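Local coordinates for protein intimin (Escherichia coli O127:H6 str. E2348/69, PDB 6TQD) that probably acts as a bacterial surface adhesin of the attaching and effacing type, whose passenger region is built in part from Ig-like domains, at residues L8-I14 with S91-L96; W39-L44 with Y77-A81; Y32-V38 with A81-N87. All coordinates share one frame; numbering follows the deposited sequence.

Interaction 1: L8-I14 with S91-L96; sequences LNIPHDI and SNNVLL. With NA (sodium ion), chain I.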
loop_
_atom_site.group_PDB
_atom_site.type_symbol
_atom_site.label_atom_id
_atom_site.label_comp_id
_atom_site.label_asym_id
_atom_site.label_seq_id
_atom_site.Cartn_x
_atom_site.Cartn_y
_atom_site.Cartn_z
ATOM N N LEU A 8 3.018 15.896 -23.604
ATOM C CA LEU A 8 2.639 15.787 -22.200
ATOM C C LEU A 8 3.477 14.691 -21.556
ATOM O O LEU A 8 3.563 13.577 -22.084
ATOM C CB LEU A 8 1.162 15.421 -22.091
ATOM C CG LEU A 8 0.625 15.114 -20.693
ATOM C CD1 LEU A 8 0.709 16.328 -19.780
ATOM C CD2 LEU A 8 -0.821 14.608 -20.786
ATOM N N ASN A 9 4.097 15.001 -20.426
ATOM C CA ASN A 9 4.809 14.017 -19.626
ATOM C C ASN A 9 4.348 14.127 -18.182
ATOM O O ASN A 9 4.063 15.224 -17.696
ATOM C CB ASN A 9 6.330 14.208 -19.708
ATOM C CG ASN A 9 6.905 13.783 -21.072
ATOM O OD1 ASN A 9 6.796 14.508 -22.064
ATOM N ND2 ASN A 9 7.530 12.606 -21.121
ATOM N N ILE A 10 4.256 12.978 -17.522
ATOM C CA ILE A 10 3.882 12.886 -16.116
ATOM C C ILE A 10 5.039 12.234 -15.383
ATOM O O ILE A 10 5.175 11.014 -15.381
ATOM C CB ILE A 10 2.567 12.102 -15.937
ATOM C CG1 ILE A 10 1.471 12.742 -16.804
ATOM C CG2 ILE A 10 2.176 12.064 -14.453
ATOM C CD1 ILE A 10 0.095 12.121 -16.659
ATOM N N PRO A 11 5.932 13.035 -14.785
ATOM C CA PRO A 11 7.210 12.489 -14.304
ATOM C C PRO A 11 7.082 11.589 -13.096
ATOM O O PRO A 11 7.976 10.768 -12.870
ATOM C CB PRO A 11 8.023 13.742 -13.951
ATOM C CG PRO A 11 6.997 14.791 -13.692
ATOM C CD PRO A 11 5.868 14.500 -14.632
ATOM N N HIS A 12 6.035 11.739 -12.299
ATOM C CA HIS A 12 5.945 11.033 -11.033
ATOM C C HIS A 12 4.585 10.373 -10.894
ATOM O O HIS A 12 3.555 11.016 -11.098
ATOM C CB HIS A 12 6.135 12.015 -9.867
ATOM C CG HIS A 12 7.416 12.787 -9.930
ATOM N ND1 HIS A 12 8.651 12.194 -9.788
ATOM C CD2 HIS A 12 7.654 14.104 -10.136
ATOM C CE1 HIS A 12 9.594 13.112 -9.893
ATOM N NE2 HIS A 12 9.016 14.280 -10.108
ATOM N N ASP A 13 4.587 9.098 -10.511
ATOM C CA ASP A 13 3.359 8.445 -10.093
ATOM C C ASP A 13 3.027 8.881 -8.671
ATOM O O ASP A 13 3.843 9.488 -7.975
ATOM C CB ASP A 13 3.487 6.928 -10.185
ATOM C CG ASP A 13 3.558 6.437 -11.625
ATOM O OD1 ASP A 13 2.844 6.997 -12.492
ATOM O OD2 ASP A 13 4.328 5.490 -11.884
ATOM N N ILE A 14 1.813 8.581 -8.244
ATOM C CA ILE A 14 1.305 9.035 -6.957
ATOM C C ILE A 14 1.161 7.843 -6.028
ATOM O O ILE A 14 0.637 6.792 -6.423
ATOM C CB ILE A 14 -0.023 9.797 -7.108
ATOM C CG1 ILE A 14 0.255 11.144 -7.788
ATOM C CG2 ILE A 14 -0.696 9.988 -5.773
ATOM C CD1 ILE A 14 -0.962 11.848 -8.283
ATOM N N SER A 91 -1.976 15.553 -27.277
ATOM C CA SER A 91 -0.765 14.833 -26.931
ATOM C C SER A 91 -1.025 13.329 -26.944
ATOM O O SER A 91 -2.114 12.861 -27.261
ATOM C CB SER A 91 -0.309 15.238 -25.529
ATOM O OG SER A 91 -1.233 14.770 -24.551
ATOM N N ASN A 92 -0.010 12.557 -26.561
ATOM C CA ASN A 92 -0.263 11.171 -26.206
ATOM C C ASN A 92 -1.230 11.124 -25.022
ATOM O O ASN A 92 -1.366 12.080 -24.247
ATOM C CB ASN A 92 1.039 10.514 -25.748
ATOM C CG ASN A 92 2.037 10.306 -26.865
ATOM O OD1 ASN A 92 1.669 10.080 -28.013
ATOM N ND2 ASN A 92 3.321 10.373 -26.527
ATOM N N ASN A 93 -1.902 9.977 -24.868
ATOM C CA ASN A 93 -2.714 9.695 -23.686
ATOM C C ASN A 93 -1.764 9.048 -22.683
ATOM O O ASN A 93 -1.309 7.922 -22.893
ATOM C CB ASN A 93 -3.877 8.783 -24.070
ATOM C CG ASN A 93 -5.060 8.911 -23.131
ATOM O OD1 ASN A 93 -5.166 9.868 -22.349
ATOM N ND2 ASN A 93 -5.990 7.972 -23.246
ATOM N N VAL A 94 -1.451 9.765 -21.616
ATOM C CA VAL A 94 -0.328 9.427 -20.752
ATOM C C VAL A 94 -0.825 8.794 -19.464
ATOM O O VAL A 94 -1.737 9.310 -18.803
ATOM C CB VAL A 94 0.517 10.685 -20.457
ATOM C CG1 VAL A 94 1.705 10.355 -19.596
ATOM C CG2 VAL A 94 0.978 11.328 -21.763
ATOM N N LEU A 95 -0.165 7.712 -19.068
ATOM C CA LEU A 95 -0.555 6.938 -17.906
ATOM C C LEU A 95 -0.026 7.575 -16.633
ATOM O O LEU A 95 1.128 8.010 -16.552
ATOM C CB LEU A 95 0.033 5.533 -18.043
ATOM C CG LEU A 95 -0.107 4.591 -16.852
ATOM C CD1 LEU A 95 -1.566 4.290 -16.586
ATOM C CD2 LEU A 95 0.680 3.323 -17.122
ATOM N N LEU A 96 -0.901 7.645 -15.639
ATOM C CA LEU A 96 -0.554 7.971 -14.265
ATOM C C LEU A 96 -1.047 6.817 -13.403
ATOM O O LEU A 96 -2.208 6.415 -13.518
ATOM C CB LEU A 96 -1.237 9.262 -13.828
ATOM C CG LEU A 96 -1.218 9.650 -12.350
ATOM C CD1 LEU A 96 0.199 9.911 -11.857
ATOM C CD2 LEU A 96 -2.098 10.859 -12.078
HETATM NA NA NA I . 5.393 8.614 -15.488
HETATM O O HOH W 1 3.842 11.912 -24.241
HETATM O O HOH W 2 6.722 8.178 -13.506
HETATM O O HOH W 3 3.299 8.579 -14.712
HETATM O O HOH W 4 3.728 8.529 -17.496
HETATM O O HOH W 5 5.977 6.034 -15.167
#
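L8 and I10 close tightly on V94, and L96 packs further along against I10, D13 and I14, whereas the other flank is filled with water and a sodium ion. The two methyls of V94 divide the work: CG1 lies against I10 CG1 at 3.7 Å, and CG2 reaches L8 CD2 at 3.9 Å. With CG anti to its backbone N (chi1 169°), L96 brings CD1 against I10 CG2 and the carbonyl O of H12, 3.6 Å from the latter, while its CD2 meets I14 CD1. Branched aliphatic residues suit this seam because each can offer different methyls to different neighbours.

On the wet side, water links a backbone carbonyl of one segment to a side chain of the other: one molecule spans L8 O and N92 ND2, and another gives its protons to D13 OD1 and L95 O. The second also binds the sodium, which is held by I10 O at 2.4 Å and four waters. D13 OD1 also accepts from the backbone N of T97, where strand pairing resumes. Here the first strand leaves one sheet at 6-9 and joins the other at 14-17, running parallel to 90-101, the split edge strand A/A′ of Ig-like beta sandwiches.

Interaction 2: W39-L44 with Y77-A81; sequences WDDSAL and YKVTA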
loop_
_atom_site.group_PDB
_atom_site.type_symbol
_atom_site.label_atom_id
_atom_site.label_comp_id
_atom_site.label_asym_id
_atom_site.label_seq_id
_atom_site.Cartn_x
_atom_site.Cartn_y
_atom_site.Cartn_z
ATOM N N TRP A 39 -9.179 13.783 -18.807
ATOM C CA TRP A 39 -8.809 12.621 -18.011
ATOM C C TRP A 39 -9.800 11.476 -18.163
ATOM O O TRP A 39 -11.010 11.697 -18.254
ATOM C CB TRP A 39 -8.787 12.961 -16.509
ATOM C CG TRP A 39 -7.717 13.871 -16.095
ATOM C CD1 TRP A 39 -7.782 15.230 -16.057
ATOM C CD2 TRP A 39 -6.406 13.516 -15.644
ATOM N NE1 TRP A 39 -6.594 15.751 -15.607
ATOM C CE2 TRP A 39 -5.730 14.722 -15.341
ATOM C CE3 TRP A 39 -5.749 12.298 -15.442
ATOM C CZ2 TRP A 39 -4.432 14.744 -14.862
ATOM C CZ3 TRP A 39 -4.437 12.322 -14.965
ATOM C CH2 TRP A 39 -3.801 13.533 -14.689
ATOM N N ASP A 40 -9.281 10.261 -18.161
ATOM C CA ASP A 40 -10.049 9.038 -17.902
ATOM C C ASP A 40 -9.622 8.554 -16.520
ATOM O O ASP A 40 -8.531 8.005 -16.359
ATOM C CB ASP A 40 -9.804 7.967 -18.958
ATOM C CG ASP A 40 -10.488 6.631 -18.622
ATOM O OD1 ASP A 40 -11.037 6.478 -17.512
ATOM O OD2 ASP A 40 -10.477 5.719 -19.481
ATOM N N ASP A 41 -10.438 8.843 -15.513
ATOM C CA ASP A 41 -10.186 8.416 -14.142
ATOM C C ASP A 41 -11.163 7.330 -13.694
ATOM O O ASP A 41 -11.410 7.171 -12.495
ATOM C CB ASP A 41 -10.191 9.604 -13.185
ATOM C CG ASP A 41 -11.529 10.287 -13.097
ATOM O OD1 ASP A 41 -12.480 9.843 -13.780
ATOM O OD2 ASP A 41 -11.646 11.291 -12.346
ATOM N N SER A 42 -11.713 6.569 -14.643
ATOM C CA SER A 42 -12.752 5.599 -14.305
ATOM C C SER A 42 -12.264 4.558 -13.304
ATOM O O SER A 42 -13.061 4.047 -12.510
ATOM C CB SER A 42 -13.259 4.917 -15.572
ATOM O OG SER A 42 -12.210 4.227 -16.219
ATOM N N ALA A 43 -10.968 4.223 -13.327
ATOM C CA ALA A 43 -10.444 3.276 -12.340
ATOM C C ALA A 43 -10.598 3.812 -10.919
ATOM O O ALA A 43 -11.004 3.074 -10.013
ATOM C CB ALA A 43 -8.982 2.960 -12.642
ATOM N N LEU A 44 -10.279 5.091 -10.698
ATOM C CA LEU A 44 -10.475 5.671 -9.380
ATOM C C LEU A 44 -11.947 5.737 -9.009
ATOM O O LEU A 44 -12.310 5.510 -7.851
ATOM C CB LEU A 44 -9.911 7.095 -9.305
ATOM C CG LEU A 44 -8.413 7.294 -9.238
ATOM C CD1 LEU A 44 -8.108 8.782 -9.394
ATOM C CD2 LEU A 44 -7.849 6.753 -7.937
ATOM N N TYR A 77 -4.467 2.090 -9.157
ATOM C CA TYR A 77 -5.433 2.662 -10.083
ATOM C C TYR A 77 -4.677 3.319 -11.223
ATOM O O TYR A 77 -3.839 4.190 -10.985
ATOM C CB TYR A 77 -6.325 3.682 -9.371
ATOM C CG TYR A 77 -7.032 3.071 -8.193
ATOM C CD1 TYR A 77 -8.226 2.391 -8.362
ATOM C CD2 TYR A 77 -6.481 3.139 -6.932
ATOM C CE1 TYR A 77 -8.868 1.801 -7.294
ATOM C CE2 TYR A 77 -7.121 2.555 -5.846
ATOM C CZ TYR A 77 -8.308 1.897 -6.037
ATOM O OH TYR A 77 -8.945 1.302 -4.975
ATOM N N LYS A 78 -4.971 2.904 -12.449
ATOM C CA LYS A 78 -4.310 3.429 -13.636
ATOM C C LYS A 78 -5.279 4.397 -14.298
ATOM O O LYS A 78 -6.414 4.020 -14.625
ATOM C CB LYS A 78 -3.969 2.301 -14.610
ATOM C CG LYS A 78 -3.056 1.221 -14.041
ATOM C CD LYS A 78 -1.594 1.574 -14.091
ATOM C CE LYS A 78 -0.737 0.425 -13.566
ATOM N NZ LYS A 78 0.710 0.773 -13.517
ATOM N N VAL A 79 -4.849 5.652 -14.470
ATOM C CA VAL A 79 -5.659 6.682 -15.101
ATOM C C VAL A 79 -4.824 7.302 -16.220
ATOM O O VAL A 79 -3.602 7.155 -16.266
ATOM C CB VAL A 79 -6.110 7.771 -14.106
ATOM C CG1 VAL A 79 -6.855 7.148 -12.929
ATOM C CG2 VAL A 79 -4.907 8.560 -13.605
ATOM N N THR A 80 -5.499 8.000 -17.139
ATOM C CA THR A 80 -4.818 8.566 -18.286
ATOM C C THR A 80 -5.207 10.028 -18.479
ATOM O O THR A 80 -6.343 10.426 -18.219
ATOM C CB THR A 80 -5.086 7.791 -19.592
ATOM O OG1 THR A 80 -6.490 7.593 -19.759
ATOM C CG2 THR A 80 -4.367 6.451 -19.569
ATOM N N ALA A 81 -4.259 10.808 -18.976
ATOM C CA ALA A 81 -4.471 12.212 -19.272
ATOM C C ALA A 81 -4.009 12.507 -20.682
ATOM O O ALA A 81 -2.962 12.034 -21.112
ATOM C CB ALA A 81 -3.658 13.102 -18.338
HETATM O O HOH W 6 -8.974 5.069 -15.256
#
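The six-membered ring of W39 carries the CB methyl of A81 over one face, 3.5 Å from the ring centroid and 10° off the normal, a CH-pi contact; alanine suits the place, its single methyl lying close over the ring. V79 CG2 comes to W39 CZ3 obliquely at 4.0 Å, and the ring of Y62 meets the indole with planes inclined at about 60°. The Y77 ring is approached obliquely too, by A43 O and by L44 CD2.

W39 and A81 form an antiparallel non-hydrogen-bonded pair. The next pair, D40 with T80, is hydrogen-bonded, D40 N giving to T80 O at 2.9 Å and T80 N to D40 O at 3.1 Å. Beyond it the strand 34-40 ends. D40 OD1 accepts from S42 N at 2.9 Å, closing an Asx turn, and, through its syn lone pair, from S42 OG; aspartate suits such a turn because its short carboxylate reaches the amide two residues on. Water 6 then accepts from A43 N and lies against D40 O and K78 O, filling the step between strand and helix.

On the interior side L44, its CG anti to the carbonyl carbon (chi1 -74°), sets CD2 against Y77 CB at 3.7 Å and CG against V79 CG1, with I51 of the facing sheet packed on both L44 and V79. The chemistry thus separates by side: carbon contacts seal the sandwich interior, while the D40 carboxylate and a water bind backbone groups where the edge strand gives way to the helix, with the S42 hydroxyl bonded to that carboxylate.

Interaction 3: Y32-V38 with A81-N87; sequences YGLDRIV and ARAYDRN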
loop_
_atom_site.group_PDB
_atom_site.type_symbol
_atom_site.label_atom_id
_atom_site.label_comp_id
_atom_site.label_asym_id
_atom_site.label_seq_id
_atom_site.Cartn_x
_atom_site.Cartn_y
_atom_site.Cartn_z
ATOM N N TYR A 32 1.402 25.902 -29.745
ATOM C CA TYR A 32 0.254 26.763 -29.994
ATOM C C TYR A 32 -0.489 27.184 -28.731
ATOM O O TYR A 32 -1.395 28.023 -28.817
ATOM C CB TYR A 32 -0.724 26.095 -30.974
ATOM C CG TYR A 32 -0.081 25.756 -32.288
ATOM C CD1 TYR A 32 0.514 26.753 -33.065
ATOM C CD2 TYR A 32 -0.079 24.462 -32.778
ATOM C CE1 TYR A 32 1.117 26.448 -34.263
ATOM C CE2 TYR A 32 0.521 24.148 -33.986
ATOM C CZ TYR A 32 1.112 25.153 -34.729
ATOM O OH TYR A 32 1.710 24.851 -35.938
ATOM N N GLY A 33 -0.119 26.666 -27.568
ATOM C CA GLY A 33 -0.760 27.036 -26.331
ATOM C C GLY A 33 -1.685 25.956 -25.798
ATOM O O GLY A 33 -2.565 25.468 -26.508
ATOM N N LEU A 34 -1.504 25.600 -24.533
ATOM C CA LEU A 34 -2.342 24.584 -23.919
ATOM C C LEU A 34 -3.765 25.100 -23.764
ATOM O O LEU A 34 -3.988 26.241 -23.340
ATOM C CB LEU A 34 -1.782 24.210 -22.547
ATOM C CG LEU A 34 -2.572 23.190 -21.717
ATOM C CD1 LEU A 34 -2.546 21.811 -22.353
ATOM C CD2 LEU A 34 -2.055 23.129 -20.276
ATOM N N ASP A 35 -4.733 24.264 -24.139
ATOM C CA ASP A 35 -6.139 24.560 -23.910
ATOM C C ASP A 35 -6.692 23.844 -22.685
ATOM O O ASP A 35 -7.372 24.465 -21.857
ATOM C CB ASP A 35 -6.961 24.210 -25.163
ATOM C CG ASP A 35 -8.436 24.546 -25.005
ATOM O OD1 ASP A 35 -8.782 25.735 -25.105
ATOM O OD2 ASP A 35 -9.235 23.614 -24.756
ATOM N N ARG A 36 -6.417 22.548 -22.542
ATOM C CA ARG A 36 -7.025 21.768 -21.472
ATOM C C ARG A 36 -6.353 20.410 -21.372
ATOM O O ARG A 36 -5.625 19.977 -22.276
ATOM C CB ARG A 36 -8.516 21.564 -21.737
ATOM C CG ARG A 36 -8.773 20.686 -22.939
ATOM C CD ARG A 36 -10.231 20.665 -23.297
ATOM N NE ARG A 36 -10.524 19.711 -24.364
ATOM C CZ ARG A 36 -10.301 19.921 -25.651
ATOM N NH1 ARG A 36 -9.758 21.057 -26.065
ATOM N NH2 ARG A 36 -10.625 18.979 -26.529
ATOM N N ILE A 37 -6.623 19.732 -20.248
ATOM C CA ILE A 37 -6.275 18.341 -20.014
ATOM C C ILE A 37 -7.583 17.573 -19.854
ATOM O O ILE A 37 -8.475 18.018 -19.117
ATOM C CB ILE A 37 -5.438 18.172 -18.728
ATOM C CG1 ILE A 37 -4.253 19.140 -18.676
ATOM C CG2 ILE A 37 -4.976 16.746 -18.604
ATOM C CD1 ILE A 37 -3.208 18.930 -19.758
ATOM N N VAL A 38 -7.681 16.423 -20.510
ATOM C CA VAL A 38 -8.855 15.555 -20.442
ATOM C C VAL A 38 -8.451 14.212 -19.840
ATOM O O VAL A 38 -7.497 13.571 -20.309
ATOM C CB VAL A 38 -9.488 15.364 -21.833
ATOM C CG1 VAL A 38 -10.598 14.344 -21.773
ATOM C CG2 VAL A 38 -10.015 16.695 -22.369
ATOM N N ALA A 81 -4.259 10.808 -18.976
ATOM C CA ALA A 81 -4.471 12.212 -19.272
ATOM C C ALA A 81 -4.009 12.507 -20.682
ATOM O O ALA A 81 -2.962 12.034 -21.112
ATOM C CB ALA A 81 -3.658 13.102 -18.338
ATOM N N ARG A 82 -4.765 13.345 -21.377
ATOM C CA ARG A 82 -4.431 13.801 -22.712
ATOM C C ARG A 82 -4.528 15.317 -22.717
ATOM O O ARG A 82 -5.549 15.879 -22.308
ATOM C CB ARG A 82 -5.392 13.195 -23.735
ATOM C CG ARG A 82 -5.025 13.472 -25.188
ATOM C CD ARG A 82 -6.087 12.949 -26.149
ATOM N NE ARG A 82 -6.201 11.488 -26.235
ATOM C CZ ARG A 82 -5.424 10.707 -26.985
ATOM N NH1 ARG A 82 -4.424 11.231 -27.683
ATOM N NH2 ARG A 82 -5.650 9.407 -27.054
ATOM N N ALA A 83 -3.483 15.979 -23.193
ATOM C CA ALA A 83 -3.500 17.429 -23.331
ATOM C C ALA A 83 -3.986 17.814 -24.720
ATOM O O ALA A 83 -3.726 17.113 -25.701
ATOM C CB ALA A 83 -2.109 18.002 -23.097
ATOM N N TYR A 84 -4.712 18.939 -24.799
ATOM C CA TYR A 84 -5.117 19.520 -26.066
ATOM C C TYR A 84 -4.614 20.958 -26.139
ATOM O O TYR A 84 -4.659 21.695 -25.136
ATOM C CB TYR A 84 -6.636 19.578 -26.231
ATOM C CG TYR A 84 -7.286 18.250 -26.515
ATOM C CD1 TYR A 84 -7.528 17.359 -25.498
ATOM C CD2 TYR A 84 -7.675 17.896 -27.803
ATOM C CE1 TYR A 84 -8.130 16.148 -25.738
ATOM C CE2 TYR A 84 -8.285 16.678 -28.055
ATOM C CZ TYR A 84 -8.512 15.811 -27.007
ATOM O OH TYR A 84 -9.120 14.581 -27.208
ATOM N N ASP A 85 -4.201 21.370 -27.333
ATOM C CA ASP A 85 -3.797 22.756 -27.562
ATOM C C ASP A 85 -4.963 23.561 -28.130
ATOM O O ASP A 85 -6.051 23.045 -28.390
ATOM C CB ASP A 85 -2.530 22.838 -28.414
ATOM C CG ASP A 85 -2.732 22.438 -29.869
ATOM O OD1 ASP A 85 -3.883 22.392 -30.340
ATOM O OD2 ASP A 85 -1.709 22.186 -30.545
ATOM N N ARG A 86 -4.720 24.856 -28.322
ATOM C CA ARG A 86 -5.767 25.768 -28.792
ATOM C C ARG A 86 -6.203 25.515 -30.223
ATOM O O ARG A 86 -7.240 26.057 -30.624
ATOM C CB ARG A 86 -5.303 27.218 -28.634
ATOM C CG ARG A 86 -5.421 27.748 -27.217
ATOM C CD ARG A 86 -4.997 29.213 -27.126
ATOM N NE ARG A 86 -3.547 29.378 -27.166
ATOM C CZ ARG A 86 -2.920 30.546 -27.056
ATOM N NH1 ARG A 86 -3.618 31.664 -26.905
ATOM N NH2 ARG A 86 -1.595 30.596 -27.098
ATOM N N ASN A 87 -5.445 24.732 -31.000
ATOM C CA ASN A 87 -5.800 24.351 -32.362
ATOM C C ASN A 87 -6.522 23.011 -32.422
ATOM O O ASN A 87 -6.891 22.569 -33.513
ATOM C CB ASN A 87 -4.545 24.253 -33.227
ATOM C CG ASN A 87 -3.911 25.608 -33.510
ATOM O OD1 ASN A 87 -4.320 26.627 -32.949
ATOM N ND2 ASN A 87 -2.925 25.624 -34.393
HETATM O O HOH W 7 0.497 22.988 -29.434
#
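Strands 34-38 and 81-85 run antiparallel at 156°, with V38-R82 and R36-Y84 as hydrogen-bonded pairs and a classic beta bulge where Y84 O accepts from both D35 N, at 2.8 Å, and R36 N.

The bulge places D35 and R36 together opposite Y84. From a first torsion that sets CG between the backbone N and the carbonyl carbon (chi1 67°), R36 runs extended to NE and lays its guanidinium flat on the Y84 ring, planes 14° apart and centres 3.9 Å apart. NH2 sits over the ring centre. NH1 reaches back to D35 OD2 in a salt bridge, in the guanidinium plane but from above that of the carboxylate, so the charged group is held against rotation as well as stacked. V38 CG2 touches Y84 CE1 on the same face of the sheet.

The other face belongs to the interior of the Ig-like sandwich: I37 CD1 packs on A83 CB at 3.6 Å and L34 CD1 on the same methyl, with L26 and V28 of the facing sheet covering I37 and L34. A83, with its single methyl, lets both come close.

At the strand ends, G33 O takes the proton of R86 N, and R86 NE and NH2 both make weak bonds to Y32 O. The positive phi of G33 and the nearby R86 guanidinium suit a residue without a side chain. N87 ND2 lies over one face of the Y32 ring, 3.5 Å from CG, the planes nearly parallel. D85 OD2 stands at the ring's edge; OD1 accepts from N87 N in an Asx turn and also from N89 N.

Interactions 2 and 3 lie within one mixed sheet, as successive lengths of strand 34-40 against 76-85 that share A81. Interaction 1 joins strand 90-101 of that sheet to the chain crossing over from the other; it lies on the far side of 76-85, to which 90-101 bonds through V94 N to A81 O and L96 N to V79 O. Most larger apolar side chains (L8, I14, L44, I37, L34) pack in the interior, while the sodium site, the D40 turn and the R36-Y84 stack lie toward the surface. Interaction 1 relies on water and sodium, the others on direct backbone bonds. Both carry an Asx turn; interaction 2 leads into a helix, and interaction 3 adds a bulge, a cation-pi stack and a salt bridge.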